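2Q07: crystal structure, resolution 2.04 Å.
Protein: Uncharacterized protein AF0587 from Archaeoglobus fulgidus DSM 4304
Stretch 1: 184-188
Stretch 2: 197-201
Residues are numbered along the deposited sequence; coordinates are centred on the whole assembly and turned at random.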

# COMPACT_ATOMS: atom_id res chain seq x y z
N THR A 184 -7.73 -6.96 8.09
CA THR A 184 -6.54 -6.58 8.83
C THR A 184 -6.19 -7.75 9.75
O THR A 184 -6.99 -8.65 9.95
CB THR A 184 -6.74 -5.31 9.67
OG1 THR A 184 -5.46 -4.86 10.13
CG2 THR A 184 -7.64 -5.57 10.87
N TRP A 185 -4.98 -7.73 10.30
CA TRP A 185 -4.54 -8.80 11.18
C TRP A 185 -3.45 -8.31 12.12
O TRP A 185 -2.74 -7.35 11.81
CB TRP A 185 -4.00 -9.98 10.38
CG TRP A 185 -4.90 -11.17 10.32
CD1 TRP A 185 -6.04 -11.31 9.57
CD2 TRP A 185 -4.72 -12.41 11.01
NE1 TRP A 185 -6.58 -12.56 9.75
CE2 TRP A 185 -5.79 -13.26 10.63
CE3 TRP A 185 -3.77 -12.88 11.91
CZ2 TRP A 185 -5.93 -14.55 11.12
CZ3 TRP A 185 -3.90 -14.17 12.40
CH2 TRP A 185 -4.97 -14.99 12.00
N SER A 186 -3.31 -8.99 13.25
CA SER A 186 -2.31 -8.64 14.24
C SER A 186 -1.12 -9.59 14.16
O SER A 186 -1.18 -10.63 13.48
CB SER A 186 -2.92 -8.71 15.64
OG SER A 186 -3.37 -10.02 15.90
N GLY A 187 -0.04 -9.25 14.85
CA GLY A 187 1.13 -10.10 14.85
C GLY A 187 2.42 -9.32 15.02
O GLY A 187 2.43 -8.09 15.08
N LYS A 188 3.52 -10.06 15.08
CA LYS A 188 4.84 -9.47 15.25
C LYS A 188 5.37 -9.07 13.87
O LYS A 188 5.27 -9.83 12.91
CB LYS A 188 5.77 -10.50 15.91
CG LYS A 188 7.15 -9.98 16.28
CD LYS A 188 7.98 -11.08 16.96
CE LYS A 188 7.30 -11.60 18.22
NZ LYS A 188 8.09 -12.69 18.89
N GLU A 197 7.71 -8.85 7.33
CA GLU A 197 6.89 -10.03 7.55
C GLU A 197 6.01 -9.80 8.77
O GLU A 197 6.28 -8.92 9.59
CB GLU A 197 7.74 -11.27 7.81
CG GLU A 197 8.80 -11.57 6.79
CD GLU A 197 9.44 -12.92 7.01
OE1 GLU A 197 9.80 -13.22 8.17
OE2 GLU A 197 9.60 -13.67 6.03
N LEU A 198 4.95 -10.58 8.89
CA LEU A 198 4.07 -10.47 10.04
C LEU A 198 4.06 -11.90 10.58
O LEU A 198 3.76 -12.84 9.85
CB LEU A 198 2.68 -10.02 9.61
CG LEU A 198 1.64 -9.74 10.71
CD1 LEU A 198 2.14 -8.66 11.67
CD2 LEU A 198 0.34 -9.32 10.04
N LEU A 199 4.42 -12.06 11.84
CA LEU A 199 4.48 -13.40 12.42
C LEU A 199 3.53 -13.59 13.60
O LEU A 199 3.19 -12.64 14.31
CB LEU A 199 5.91 -13.69 12.89
CG LEU A 199 7.06 -13.40 11.91
CD1 LEU A 199 8.39 -13.48 12.66
CD2 LEU A 199 7.04 -14.41 10.76
N GLU A 200 3.09 -14.84 13.78
CA GLU A 200 2.21 -15.22 14.88
C GLU A 200 2.70 -16.58 15.35
O GLU A 200 2.77 -17.53 14.57
CB GLU A 200 0.75 -15.32 14.43
CG GLU A 200 -0.18 -15.89 15.50
CD GLU A 200 -1.66 -15.64 15.22
OE1 GLU A 200 -2.50 -16.39 15.76
OE2 GLU A 200 -1.99 -14.70 14.47
N GLY A 201 3.04 -16.66 16.63
CA GLY A 201 3.56 -17.90 17.17
C GLY A 201 4.98 -17.96 16.66
O GLY A 201 5.80 -17.08 16.97

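Residues 185-188 run at a steep angle to the strand 197-200, their end-to-end directions 96° apart, and join it through a single antiparallel bridge at Lys 188; about 350 Å² of surface is buried between the two stretches. Thr 184 lies out of reach, so contact begins with Trp 185, whose CA-to-CB bond points toward the strand. Its CB lies 4.4 Å from CD2 of Leu 198, a loose apolar contact. The carboxylate of Glu 200 comes to the edge of the indole, near the ring plane, but the model places these atoms too close for the detail to be relied on. Ser 186 turns its side chain away and meets the strand through its backbone, its O 4.0 Å from CD2 of Leu 198. Leu 198 itself starts sideways, yet its end comes nearer, and its methyl groups reach the backbone of the loop: CD1 sits 3.4 Å from C of Gly 187. At Gly 187 the absence of a side chain lets the chains close in, with CA 3.3 Å from O of Leu 199. An ideal CB on Gly 187 would point toward the strand and lie 2.8 Å from O of Leu 199, a clash; the backbone angles, phi 150° and psi 177°, by themselves also call for glycine. Lys 188 then forms an antiparallel hydrogen-bonded pair with Leu 199. Lys 188 N donates to Leu 199 O at 2.7 Å, and Leu 199 N donates to Lys 188 O at 2.6 Å; both bonds are short and nearly straight, with angles at hydrogen of 160° and 163°. The Lys 188 oxygen also receives a CA-H...O contact from CA of Leu 198 at 3.2 Å. Lys 188 and Leu 199 share one face of the sheet, with Lys 188 CB 4.4 Å from Leu 199 CB, while the end of the lysine chain leads its charged amine away from the strand.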